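Local atomic coordinates of intracellular exo-alpha-(1->5)-L-arabinofuranosidase (Bifidobacterium longum, PDB entry 2Y2W), a protein that hydrolyses terminal alpha-(1->5)-arabinofuranosyl bonds in branched and debranched arabinans, contributing to the breakdown of the plant cell wall. Residues 225-231 and 266-270; 70-74 and 372-377; 393-397 and 467-471; 125-131 and 145-151. One frame throughout, in Å; residues are numbered along the deposited sequence.

In the fold
Contacts 1, 2 and 4 belong to the (beta/alpha)8 barrel of this family 51 glycosidase; contact 3 joins a barrel helix to the C-terminal beta domain. Contact 2 lies nearest the pocket: the side chain of Leu-71 is about 3 Å from that of Gln-409, and that of Leu-376 about 4 Å from that of Trp-344, both probably substrate-recognition residues. Contact 1 lies near the catalytic centre, the side chain of Trp-266 about 8 Å from that of Glu-215, the likely proton donor/acceptor. Contacts 2 and 4 touch, His-70 CE1 lying 3.3 Å from Met-147 O. Contact 3 is remote from the annotated sites, its centre 41 Å from that of contact 4.

Contact 1 (225-231 and 266-270); sequences MSPEEYA and WEKTV
Trp-266 and Tyr-230 set their rings nearly parallel, planes 24° apart, but slid so that they barely overlap; Tyr-230 CD2 meets Trp-266 CZ2 at 3.6 Å. Trp-266 CG is anti to the backbone N (chi1 174°), carrying the indole across to the start of helix 227-244, where Trp-266 CZ3 lies 3.5 Å from Pro-227 N and Met-225 O sits at the ring edge. Val-270 wedges in beside both rings: its CG2 lies over the rim of one indole face and, 3.7 Å from Tyr-230 CD2, in the plane of the phenol ring at its edge. Ala-231 CB packs 3.8 Å from Val-270 CA, the methyl allowing close backbone approach. In the second shell Tyr-230 OH bonds to Ile-212 O at the end of strand 209-212 and to Cys-253 N just past strand 249-252; Trp-266 NE1 bonds to Cys-253 O. With an alanine in place of Trp-266, a gap would probably open between Pro-227 and Tyr-230, and Cys-253 O would lose its indole donor. The helix segments 227-231 and 266-270, on neighbouring helices round the barrel, cross at -41°. No hydrogen bond links them; cohesion is apolar, while the polar ring ends serve the strand ends.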
loop_
_atom_site.group_PDB
_atom_site.type_symbol
_atom_site.label_atom_id
_atom_site.label_comp_id
_atom_site.label_asym_id
_atom_site.label_seq_id
_atom_site.Cartn_x
_atom_site.Cartn_y
_atom_site.Cartn_z
ATOM N N MET D 225 5.540 10.788 -1.187
ATOM C CA MET D 225 6.324 9.782 -0.487
ATOM C C MET D 225 7.618 10.332 0.105
ATOM O O MET D 225 8.067 11.427 -0.244
ATOM C CB MET D 225 6.644 8.617 -1.432
ATOM C CG MET D 225 5.475 7.699 -1.744
ATOM S SD MET D 225 5.957 6.442 -2.939
ATOM C CE MET D 225 4.418 5.551 -3.161
ATOM N N SER D 226 8.195 9.559 1.020
ATOM C CA SER D 226 9.550 9.775 1.496
ATOM C C SER D 226 10.510 9.162 0.472
ATOM O O SER D 226 10.070 8.430 -0.420
ATOM C CB SER D 226 9.730 9.128 2.874
ATOM O OG SER D 226 9.234 7.799 2.891
ATOM N N PRO D 227 11.820 9.464 0.575
ATOM C CA PRO D 227 12.776 8.829 -0.337
ATOM C C PRO D 227 12.752 7.292 -0.289
ATOM O O PRO D 227 12.836 6.653 -1.337
ATOM C CB PRO D 227 14.134 9.369 0.135
ATOM C CG PRO D 227 13.880 9.978 1.479
ATOM C CD PRO D 227 12.479 10.470 1.427
ATOM N N GLU D 228 12.624 6.716 0.906
ATOM C CA GLU D 228 12.628 5.258 1.067
ATOM C C GLU D 228 11.370 4.595 0.499
ATOM O O GLU D 228 11.460 3.561 -0.170
ATOM C CB GLU D 228 12.831 4.867 2.536
ATOM C CG GLU D 228 14.238 5.142 3.079
ATOM C CD GLU D 228 15.275 4.089 2.670
ATOM O OE1 GLU D 228 14.892 3.021 2.139
ATOM O OE2 GLU D 228 16.486 4.329 2.894
ATOM N N GLU D 229 10.209 5.196 0.762
ATOM C CA GLU D 229 8.931 4.703 0.245
ATOM C C GLU D 229 8.922 4.626 -1.281
ATOM O O GLU D 229 8.502 3.612 -1.848
ATOM C CB GLU D 229 7.768 5.576 0.730
ATOM C CG GLU D 229 7.234 5.224 2.118
ATOM C CD GLU D 229 6.348 6.318 2.719
ATOM O OE1 GLU D 229 6.009 7.294 2.010
ATOM O OE2 GLU D 229 5.990 6.202 3.911
ATOM N N TYR D 230 9.388 5.691 -1.935
ATOM C CA TYR D 230 9.420 5.743 -3.398
ATOM C C TYR D 230 10.454 4.788 -3.985
ATOM O O TYR D 230 10.170 4.104 -4.969
ATOM C CB TYR D 230 9.639 7.172 -3.919
ATOM C CG TYR D 230 9.605 7.269 -5.432
ATOM C CD1 TYR D 230 8.400 7.178 -6.128
ATOM C CD2 TYR D 230 10.780 7.438 -6.166
ATOM C CE1 TYR D 230 8.363 7.254 -7.517
ATOM C CE2 TYR D 230 10.757 7.517 -7.559
ATOM C CZ TYR D 230 9.545 7.423 -8.225
ATOM O OH TYR D 230 9.509 7.504 -9.596
ATOM N N ALA D 231 11.640 4.746 -3.380
ATOM C CA ALA D 231 12.694 3.814 -3.788
ATOM C C ALA D 231 12.167 2.381 -3.844
ATOM O O ALA D 231 12.360 1.684 -4.843
ATOM C CB ALA D 231 13.894 3.913 -2.853
ATOM N N TRP D 266 17.620 12.508 -2.401
ATOM C CA TRP D 266 16.488 11.792 -2.977
ATOM C C TRP D 266 16.980 10.879 -4.091
ATOM O O TRP D 266 16.754 9.670 -4.055
ATOM C CB TRP D 266 15.445 12.773 -3.523
ATOM C CG TRP D 266 14.312 12.111 -4.256
ATOM C CD1 TRP D 266 14.293 11.725 -5.568
ATOM C CD2 TRP D 266 13.031 11.764 -3.717
ATOM N NE1 TRP D 266 13.081 11.156 -5.878
ATOM C CE2 TRP D 266 12.288 11.169 -4.761
ATOM C CE3 TRP D 266 12.439 11.898 -2.453
ATOM C CZ2 TRP D 266 10.980 10.706 -4.579
ATOM C CZ3 TRP D 266 11.139 11.439 -2.274
ATOM C CH2 TRP D 266 10.425 10.851 -3.333
ATOM N N GLU D 267 17.660 11.476 -5.067
ATOM C CA GLU D 267 18.197 10.759 -6.220
ATOM C C GLU D 267 19.133 9.628 -5.807
ATOM O O GLU D 267 19.031 8.519 -6.324
ATOM C CB GLU D 267 18.922 11.725 -7.162
ATOM C CG GLU D 267 18.005 12.661 -7.953
ATOM C CD GLU D 267 17.562 13.892 -7.174
ATOM O OE1 GLU D 267 17.931 14.047 -5.988
ATOM O OE2 GLU D 267 16.835 14.719 -7.759
ATOM N N LYS D 268 20.027 9.906 -4.862
ATOM C CA LYS D 268 20.983 8.908 -4.395
ATOM C C LYS D 268 20.283 7.667 -3.847
ATOM O O LYS D 268 20.577 6.552 -4.274
ATOM C CB LYS D 268 21.921 9.502 -3.345
ATOM C CG LYS D 268 23.230 8.741 -3.187
ATOM C CD LYS D 268 24.315 9.583 -2.517
ATOM C CE LYS D 268 24.829 10.702 -3.428
ATOM N NZ LYS D 268 23.985 11.934 -3.375
ATOM N N THR D 269 19.350 7.871 -2.919
ATOM C CA THR D 269 18.624 6.772 -2.284
ATOM C C THR D 269 17.779 5.991 -3.294
ATOM O O THR D 269 17.838 4.759 -3.339
ATOM C CB THR D 269 17.729 7.282 -1.132
ATOM O OG1 THR D 269 18.500 8.113 -0.258
ATOM C CG2 THR D 269 17.151 6.118 -0.331
ATOM N N VAL D 270 17.013 6.718 -4.104
ATOM C CA VAL D 270 16.100 6.120 -5.079
ATOM C C VAL D 270 16.848 5.342 -6.166
ATOM O O VAL D 270 16.533 4.177 -6.427
ATOM C CB VAL D 270 15.147 7.190 -5.690
ATOM C CG1 VAL D 270 14.458 6.681 -6.960
ATOM C CG2 VAL D 270 14.118 7.626 -4.657
#

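Contact 2 (70-74 and 372-377); sequences HLGRC and SPHLLE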
loop_
_atom_site.group_PDB
_atom_site.type_symbol
_atom_site.label_atom_id
_atom_site.label_comp_id
_atom_site.label_asym_id
_atom_site.label_seq_id
_atom_site.Cartn_x
_atom_site.Cartn_y
_atom_site.Cartn_z
ATOM N N HIS D 70 -3.358 17.169 -18.429
ATOM C CA HIS D 70 -4.750 17.540 -18.217
ATOM C C HIS D 70 -4.799 18.651 -17.170
ATOM O O HIS D 70 -5.225 18.447 -16.031
ATOM C CB HIS D 70 -5.576 16.337 -17.776
ATOM C CG HIS D 70 -5.879 15.369 -18.877
ATOM N ND1 HIS D 70 -7.168 15.042 -19.243
ATOM C CD2 HIS D 70 -5.064 14.654 -19.689
ATOM C CE1 HIS D 70 -7.133 14.168 -20.233
ATOM N NE2 HIS D 70 -5.870 13.917 -20.522
ATOM N N LEU D 71 -4.332 19.825 -17.585
ATOM C CA LEU D 71 -4.244 21.008 -16.750
ATOM C C LEU D 71 -4.826 22.159 -17.548
ATOM O O LEU D 71 -4.511 22.322 -18.731
ATOM C CB LEU D 71 -2.777 21.298 -16.428
ATOM C CG LEU D 71 -2.327 22.305 -15.363
ATOM C CD1 LEU D 71 -0.815 22.264 -15.272
ATOM C CD2 LEU D 71 -2.788 23.734 -15.634
ATOM N N GLY D 72 -5.680 22.947 -16.900
ATOM C CA GLY D 72 -6.258 24.139 -17.505
ATOM C C GLY D 72 -6.806 23.870 -18.887
ATOM O O GLY D 72 -7.766 23.118 -19.040
ATOM N N ARG D 73 -6.172 24.469 -19.894
ATOM C CA ARG D 73 -6.634 24.367 -21.282
ATOM C C ARG D 73 -5.573 23.803 -22.234
ATOM O O ARG D 73 -5.606 24.067 -23.441
ATOM C CB ARG D 73 -7.149 25.727 -21.781
ATOM C CG ARG D 73 -8.430 26.192 -21.100
ATOM C CD ARG D 73 -8.866 27.586 -21.543
ATOM N NE ARG D 73 -9.262 27.634 -22.951
ATOM C CZ ARG D 73 -8.658 28.364 -23.888
ATOM N NH1 ARG D 73 -7.619 29.138 -23.582
ATOM N NH2 ARG D 73 -9.099 28.328 -25.140
ATOM N N CYS D 74 -4.640 23.024 -21.687
ATOM C CA CYS D 74 -3.609 22.367 -22.495
ATOM C C CYS D 74 -4.211 21.280 -23.380
ATOM O O CYS D 74 -3.822 21.131 -24.537
ATOM C CB CYS D 74 -2.494 21.792 -21.616
ATOM S SG CYS D 74 -1.106 21.055 -22.540
ATOM N N SER D 372 -12.065 22.785 -17.692
ATOM C CA SER D 372 -11.039 23.476 -18.493
ATOM C C SER D 372 -11.017 25.008 -18.332
ATOM O O SER D 372 -11.309 25.740 -19.287
ATOM C CB SER D 372 -11.141 23.085 -19.974
ATOM O OG SER D 372 -12.432 23.353 -20.496
ATOM N N PRO D 373 -10.668 25.493 -17.122
ATOM C CA PRO D 373 -10.568 26.927 -16.889
ATOM C C PRO D 373 -9.238 27.485 -17.384
ATOM O O PRO D 373 -8.337 26.720 -17.735
ATOM C CB PRO D 373 -10.650 27.035 -15.365
ATOM C CG PRO D 373 -10.096 25.762 -14.862
ATOM C CD PRO D 373 -10.309 24.717 -15.918
ATOM N N HIS D 374 -9.122 28.810 -17.406
ATOM C CA HIS D 374 -7.872 29.471 -17.766
ATOM C C HIS D 374 -6.908 29.455 -16.581
ATOM O O HIS D 374 -6.996 30.294 -15.680
ATOM C CB HIS D 374 -8.138 30.901 -18.247
ATOM C CG HIS D 374 -8.892 30.971 -19.539
ATOM N ND1 HIS D 374 -8.284 31.258 -20.742
ATOM C CD2 HIS D 374 -10.203 30.779 -19.817
ATOM C CE1 HIS D 374 -9.189 31.246 -21.704
ATOM N NE2 HIS D 374 -10.362 30.957 -21.169
ATOM N N LEU D 375 -6.002 28.480 -16.590
ATOM C CA LEU D 375 -5.019 28.306 -15.522
ATOM C C LEU D 375 -3.603 28.327 -16.075
ATOM O O LEU D 375 -3.329 27.716 -17.111
ATOM C CB LEU D 375 -5.249 26.985 -14.780
ATOM C CG LEU D 375 -6.511 26.787 -13.932
ATOM C CD1 LEU D 375 -6.673 25.317 -13.575
ATOM C CD2 LEU D 375 -6.489 27.649 -12.671
ATOM N N LEU D 376 -2.713 29.033 -15.377
ATOM C CA LEU D 376 -1.288 29.091 -15.714
ATOM C C LEU D 376 -1.021 29.587 -17.137
ATOM O O LEU D 376 -0.091 29.117 -17.801
ATOM C CB LEU D 376 -0.622 27.723 -15.492
ATOM C CG LEU D 376 -0.099 27.327 -14.108
ATOM C CD1 LEU D 376 -1.213 27.182 -13.072
ATOM C CD2 LEU D 376 0.692 26.033 -14.223
ATOM N N GLU D 377 -1.831 30.536 -17.600
ATOM C CA GLU D 377 -1.695 31.056 -18.961
ATOM C C GLU D 377 -0.777 32.276 -19.015
ATOM O O GLU D 377 -1.208 33.383 -19.342
ATOM C CB GLU D 377 -3.069 31.357 -19.571
ATOM C CG GLU D 377 -3.885 30.110 -19.901
ATOM C CD GLU D 377 -5.105 30.400 -20.762
ATOM O OE1 GLU D 377 -5.331 31.577 -21.128
ATOM O OE2 GLU D 377 -5.843 29.440 -21.072
#
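Gly-72 and Arg-73 are the central pair of a type II' beta turn from Leu-71 to Cys-74, in the loop after the first barrel strand, and press against the irregular segment 372-377. Packing is closest at the turn. Gly-72, whose positive phi of 48° suits a glycine, brings its CA to 3.3 Å from Pro-373 O, and its carbonyl O receives a CA-H...O contact from Ser-372. Arg-73 CG rests against two carbonyl oxygens, Ser-372 O and Pro-373 O, each 3.4 Å away.

The arginine chain then runs over the imidazole of His-374, its CD almost exactly on the ring normal and 3.6 Å from the centroid, a CH-pi contact. A bend at chi3 (66°) turns the guanidinium toward Glu-377, where Arg-73 NH1 makes a salt bridge of 3.1 Å to Glu-377 OE2, which lies at the guanidinium edge and is approached on its syn side. Arg-73 NH2 is bonded to Ala-419 O, and His-374 NE2 to Glu-421, so the polar network continues to the end of strand 417-419 and the loop after it.

The fit is looser among the leucines: Leu-71 CD1 and Leu-376 CD2 are 4.2 Å apart, as are Leu-71 CD2 and Leu-375 CB. Leu-71 touches Gln-409 and Leu-376 touches Trp-344, both probably important for substrate recognition. His-374, by contrast, lies on the solvent side, yet its ring is fixed: His-374 ND1 donates almost straight, at 173°, to Glu-377 OE1, 3.0 Å away in the ring plane but above the plane of the carboxylate.

Contact 3 (393-397 and 467-471); sequences ITLLK and DAVVT
Val-469 turns CG1 opposite its carbonyl carbon (chi1 -86°), which sends that methyl into the helix backbone, while Lys-397, bent at chi3 (91°) and again at chi4, curls its chain back over the strand. Val-469 CG1 is 3.2 Å from Ile-393 O; its 3.2 Å to Lys-397 CG is shorter than a comfortable carbon-carbon contact, the exact value doubtful. The other valine methyl, CG2, packs on Ile-393 CG1 at 3.5 Å, and Leu-396 CB approaches CG1 from another part of the helix surface. Val-469 is held between three side chains and a carbonyl oxygen. Ile-393 reaches further, its CG2 lying on the peptide between Ala-468 and Val-469.

At the other end of the contact the chemistry changes. Lys-397 NZ stays 4.4 Å from Asp-467 OD1, beyond salt-bridge range, though the opposite charges probably still attract. A water links them indirectly: it accepts from Lys-397 NZ at 3.1 Å, hydrogen-bonds Thr-394 OG1 at 2.8 Å and donates weakly to Asp-467 OD2. Thr-394 OG1 has a second partner in Ser-390 O, one turn earlier.

The packing joins the last helix before the eighth barrel strand to the C-terminal beta domain, the two-domain architecture of family 51 arabinofuranosidases. Helix 382-397 crosses strand 462-473 with segment axes at 51° and 7.8 Å apart at the closest. That strand is paired with strands 444-456 and 478-485, the latter adding Leu-482 against Leu-396 and Val-469; on the flank of the helix turned from the strand, Thr-394 and Leu-395 pack on helix 307-327.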
loop_
_atom_site.group_PDB
_atom_site.type_symbol
_atom_site.label_atom_id
_atom_site.label_comp_id
_atom_site.label_asym_id
_atom_site.label_seq_id
_atom_site.Cartn_x
_atom_site.Cartn_y
_atom_site.Cartn_z
ATOM N N ILE D 393 20.572 26.143 -24.510
ATOM C CA ILE D 393 22.028 26.142 -24.707
ATOM C C ILE D 393 22.734 25.281 -23.653
ATOM O O ILE D 393 23.602 24.471 -23.991
ATOM C CB ILE D 393 22.603 27.591 -24.725
ATOM C CG1 ILE D 393 22.233 28.294 -26.038
ATOM C CG2 ILE D 393 24.123 27.597 -24.505
ATOM C CD1 ILE D 393 22.446 29.800 -26.039
ATOM N N THR D 394 22.344 25.445 -22.387
ATOM C CA THR D 394 22.902 24.642 -21.291
ATOM C C THR D 394 22.558 23.163 -21.468
ATOM O O THR D 394 23.385 22.287 -21.191
ATOM C CB THR D 394 22.425 25.143 -19.904
ATOM O OG1 THR D 394 22.788 26.519 -19.745
ATOM C CG2 THR D 394 23.060 24.337 -18.772
ATOM N N LEU D 395 21.340 22.898 -21.939
ATOM C CA LEU D 395 20.896 21.535 -22.217
ATOM C C LEU D 395 21.733 20.905 -23.326
ATOM O O LEU D 395 22.154 19.753 -23.212
ATOM C CB LEU D 395 19.405 21.505 -22.581
ATOM C CG LEU D 395 18.371 21.683 -21.462
ATOM C CD1 LEU D 395 17.002 21.975 -22.055
ATOM C CD2 LEU D 395 18.309 20.468 -20.541
ATOM N N LEU D 396 21.979 21.674 -24.385
ATOM C CA LEU D 396 22.817 21.230 -25.499
ATOM C C LEU D 396 24.284 21.080 -25.087
ATOM O O LEU D 396 24.968 20.164 -25.544
ATOM C CB LEU D 396 22.681 22.176 -26.697
ATOM C CG LEU D 396 21.398 22.073 -27.531
ATOM C CD1 LEU D 396 21.202 23.310 -28.391
ATOM C CD2 LEU D 396 21.406 20.824 -28.399
ATOM N N LYS D 397 24.753 21.969 -24.211
ATOM C CA LYS D 397 26.120 21.894 -23.683
ATOM C C LYS D 397 26.332 20.695 -22.760
ATOM O O LYS D 397 27.470 20.302 -22.498
ATOM C CB LYS D 397 26.506 23.193 -22.971
ATOM C CG LYS D 397 27.242 24.191 -23.860
ATOM C CD LYS D 397 27.140 25.630 -23.346
ATOM C CE LYS D 397 28.286 26.004 -22.413
ATOM N NZ LYS D 397 28.164 25.373 -21.068
ATOM N N ASP D 467 26.771 33.451 -23.440
ATOM C CA ASP D 467 26.710 31.994 -23.342
ATOM C C ASP D 467 26.287 31.426 -24.699
ATOM O O ASP D 467 25.369 31.960 -25.326
ATOM C CB ASP D 467 25.716 31.587 -22.249
ATOM C CG ASP D 467 25.811 30.115 -21.877
ATOM O OD1 ASP D 467 26.857 29.483 -22.145
ATOM O OD2 ASP D 467 24.830 29.592 -21.303
ATOM N N ALA D 468 26.948 30.356 -25.150
ATOM C CA ALA D 468 26.736 29.833 -26.510
ATOM C C ALA D 468 26.979 28.328 -26.702
ATOM O O ALA D 468 27.750 27.712 -25.959
ATOM C CB ALA D 468 27.577 30.630 -27.511
ATOM N N VAL D 469 26.309 27.758 -27.708
ATOM C CA VAL D 469 26.549 26.381 -28.179
ATOM C C VAL D 469 26.785 26.316 -29.681
ATOM O O VAL D 469 26.265 27.137 -30.439
ATOM C CB VAL D 469 25.370 25.411 -27.888
ATOM C CG1 VAL D 469 25.478 24.825 -26.508
ATOM C CG2 VAL D 469 24.013 26.080 -28.120
ATOM N N VAL D 470 27.551 25.315 -30.105
ATOM C CA VAL D 470 27.755 25.041 -31.525
ATOM C C VAL D 470 27.347 23.602 -31.841
ATOM O O VAL D 470 27.851 22.657 -31.231
ATOM C CB VAL D 470 29.227 25.276 -31.958
ATOM C CG1 VAL D 470 29.414 24.968 -33.441
ATOM C CG2 VAL D 470 29.660 26.705 -31.659
ATOM N N THR D 471 26.421 23.449 -32.785
ATOM C CA THR D 471 26.052 22.130 -33.297
ATOM C C THR D 471 26.532 21.976 -34.736
ATOM O O THR D 471 26.407 22.901 -35.545
ATOM C CB THR D 471 24.536 21.853 -33.195
ATOM O OG1 THR D 471 23.800 22.996 -33.648
ATOM C CG2 THR D 471 24.146 21.541 -31.760
HETATM O O HOH W 1 25.547 26.490 -19.868
#

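Contact 4 (125-131 and 145-151); sequences IGPRENR and NEMGIDD
Arg-131 spreads its guanidinium so that Asp-151 OD2 sits at its edge, in plane, while Arg-128 CG lies 3.8 Å above the centre of one face and Ile-125 N stands over the rim of the opposite face. Its chain, extended from CG to NE (chi2 -177°), carries the group there, and both terminal nitrogens hold that oxygen, Arg-131 NH1 at 2.8 Å and Arg-131 NH2 at 3.1 Å from Asp-151 OD2. Along another edge Arg-131 NE and NH2 share Gly-126 O. A further bond, 2.9 Å from Arg-131 NH1 to Asn-145 O, runs in the carbonyl plane, so the group is fixed against rotation by partners from both segments.

The other carboxylate oxygen serves a second arginine. Arg-128 NH2 is 3.1 Å from Asp-151 OD1, a purely electrostatic pairing because the oxygen lies well out of the guanidinium plane. Arg-128 NE instead donates to Glu-146 O, and Arg-154 adds a salt bridge to Asp-151 OD1. This salt-bridge network ties the long loop after the second strand of the beta-alpha barrel, 107-110, to the start of helix 149-159. Gly-148 is the N-cap, and the helix end would probably favour the negative charge of Asp-151. A leucine in place of Arg-131 would probably leave Asp-151 OD2 and Asn-145 O without these donors and free the 126-131 turn to shift.

Asp-150 points its OD2 at Gly-126 N for a weak bond of 3.3 Å, while its OD1 is bonded to Tyr-183. Beside it Ile-125 CG2 and Ile-149 CG2 touch at 3.8 Å, the side chains lying alongside.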
loop_
_atom_site.group_PDB
_atom_site.type_symbol
_atom_site.label_atom_id
_atom_site.label_comp_id
_atom_site.label_asym_id
_atom_site.label_seq_id
_atom_site.Cartn_x
_atom_site.Cartn_y
_atom_site.Cartn_z
ATOM N N ILE D 125 -10.509 5.411 -21.503
ATOM C CA ILE D 125 -10.553 4.452 -22.612
ATOM C C ILE D 125 -11.994 4.056 -22.940
ATOM O O ILE D 125 -12.921 4.347 -22.177
ATOM C CB ILE D 125 -9.693 3.173 -22.344
ATOM C CG1 ILE D 125 -10.282 2.338 -21.199
ATOM C CG2 ILE D 125 -8.238 3.545 -22.086
ATOM C CD1 ILE D 125 -9.754 0.921 -21.120
ATOM N N GLY D 126 -12.171 3.392 -24.080
ATOM C CA GLY D 126 -13.494 2.970 -24.525
ATOM C C GLY D 126 -14.277 4.102 -25.159
ATOM O O GLY D 126 -13.724 5.178 -25.406
ATOM N N PRO D 127 -15.575 3.866 -25.432
ATOM C CA PRO D 127 -16.442 4.870 -26.059
ATOM C C PRO D 127 -16.659 6.086 -25.155
ATOM O O PRO D 127 -17.018 5.925 -23.985
ATOM C CB PRO D 127 -17.763 4.113 -26.273
ATOM C CG PRO D 127 -17.397 2.655 -26.196
ATOM C CD PRO D 127 -16.289 2.596 -25.200
ATOM N N ARG D 128 -16.439 7.285 -25.703
ATOM C CA ARG D 128 -16.599 8.543 -24.959
ATOM C C ARG D 128 -17.919 8.627 -24.201
ATOM O O ARG D 128 -17.948 9.032 -23.036
ATOM C CB ARG D 128 -16.484 9.749 -25.890
ATOM C CG ARG D 128 -15.069 10.153 -26.230
ATOM C CD ARG D 128 -15.053 11.513 -26.899
ATOM N NE ARG D 128 -13.795 11.764 -27.596
ATOM C CZ ARG D 128 -13.571 11.480 -28.876
ATOM N NH1 ARG D 128 -14.520 10.929 -29.622
ATOM N NH2 ARG D 128 -12.392 11.749 -29.413
ATOM N N GLU D 129 -19.002 8.236 -24.872
ATOM C CA GLU D 129 -20.350 8.263 -24.300
ATOM C C GLU D 129 -20.384 7.702 -22.884
ATOM O O GLU D 129 -21.034 8.266 -22.002
ATOM C CB GLU D 129 -21.334 7.479 -25.181
ATOM C CG GLU D 129 -21.486 8.001 -26.609
ATOM C CD GLU D 129 -20.345 7.577 -27.527
ATOM O OE1 GLU D 129 -19.877 6.421 -27.408
ATOM O OE2 GLU D 129 -19.924 8.401 -28.373
ATOM N N ASN D 130 -19.657 6.607 -22.675
ATOM C CA ASN D 130 -19.738 5.835 -21.438
ATOM C C ASN D 130 -18.585 6.072 -20.456
ATOM O O ASN D 130 -18.468 5.370 -19.446
ATOM C CB ASN D 130 -19.889 4.343 -21.772
ATOM C CG ASN D 130 -21.149 4.051 -22.584
ATOM O OD1 ASN D 130 -21.089 3.855 -23.799
ATOM N ND2 ASN D 130 -22.299 4.042 -21.915
ATOM N N ARG D 131 -17.751 7.071 -20.744
ATOM C CA ARG D 131 -16.652 7.435 -19.847
ATOM C C ARG D 131 -17.159 8.281 -18.675
ATOM O O ARG D 131 -17.914 9.233 -18.880
ATOM C CB ARG D 131 -15.544 8.174 -20.604
ATOM C CG ARG D 131 -14.893 7.358 -21.713
ATOM C CD ARG D 131 -13.759 8.124 -22.364
ATOM N NE ARG D 131 -13.417 7.594 -23.683
ATOM C CZ ARG D 131 -12.406 8.029 -24.433
ATOM N NH1 ARG D 131 -11.615 9.009 -24.004
ATOM N NH2 ARG D 131 -12.184 7.482 -25.618
ATOM N N ASN D 145 -13.039 13.378 -19.351
ATOM C CA ASN D 145 -12.311 12.230 -19.904
ATOM C C ASN D 145 -12.566 11.977 -21.392
ATOM O O ASN D 145 -12.381 10.860 -21.880
ATOM C CB ASN D 145 -12.549 10.960 -19.069
ATOM C CG ASN D 145 -11.859 11.009 -17.721
ATOM O OD1 ASN D 145 -10.631 11.079 -17.639
ATOM N ND2 ASN D 145 -12.647 10.969 -16.653
ATOM N N GLU D 146 -12.971 13.024 -22.108
ATOM C CA GLU D 146 -13.107 12.966 -23.565
ATOM C C GLU D 146 -11.761 12.652 -24.215
ATOM O O GLU D 146 -11.705 12.047 -25.285
ATOM C CB GLU D 146 -13.672 14.276 -24.113
ATOM C CG GLU D 146 -15.133 14.527 -23.749
ATOM C CD GLU D 146 -15.559 15.969 -23.980
ATOM O OE1 GLU D 146 -15.283 16.518 -25.072
ATOM O OE2 GLU D 146 -16.182 16.554 -23.065
ATOM N N MET D 147 -10.683 13.066 -23.555
ATOM C CA MET D 147 -9.333 12.673 -23.946
ATOM C C MET D 147 -8.748 11.643 -22.978
ATOM O O MET D 147 -8.852 11.780 -21.756
ATOM C CB MET D 147 -8.418 13.892 -24.041
ATOM C CG MET D 147 -8.574 14.685 -25.329
ATOM S SD MET D 147 -7.702 13.958 -26.734
ATOM C CE MET D 147 -6.000 14.069 -26.192
ATOM N N GLY D 148 -8.150 10.604 -23.553
ATOM C CA GLY D 148 -7.468 9.557 -22.811
ATOM C C GLY D 148 -6.349 9.006 -23.668
ATOM O O GLY D 148 -6.005 9.594 -24.695
ATOM N N ILE D 149 -5.789 7.871 -23.259
ATOM C CA ILE D 149 -4.639 7.290 -23.955
ATOM C C ILE D 149 -4.966 6.802 -25.375
ATOM O O ILE D 149 -4.107 6.849 -26.253
ATOM C CB ILE D 149 -3.918 6.195 -23.095
ATOM C CG1 ILE D 149 -2.588 5.771 -23.733
ATOM C CG2 ILE D 149 -4.830 5.000 -22.826
ATOM C CD1 ILE D 149 -1.585 6.904 -23.900
ATOM N N ASP D 150 -6.200 6.347 -25.589
ATOM C CA ASP D 150 -6.691 5.999 -26.925
ATOM C C ASP D 150 -6.607 7.217 -27.847
ATOM O O ASP D 150 -6.104 7.129 -28.968
ATOM C CB ASP D 150 -8.147 5.519 -26.865
ATOM C CG ASP D 150 -8.294 4.099 -26.321
ATOM O OD1 ASP D 150 -7.307 3.330 -26.319
ATOM O OD2 ASP D 150 -9.424 3.744 -25.909
ATOM N N ASP D 151 -7.095 8.352 -27.349
ATOM C CA ASP D 151 -7.204 9.578 -28.135
ATOM C C ASP D 151 -5.860 10.276 -28.301
ATOM O O ASP D 151 -5.532 10.739 -29.398
ATOM C CB ASP D 151 -8.230 10.526 -27.506
ATOM C CG ASP D 151 -9.626 9.926 -27.449
ATOM O OD1 ASP D 151 -10.218 9.668 -28.520
ATOM O OD2 ASP D 151 -10.136 9.714 -26.328
#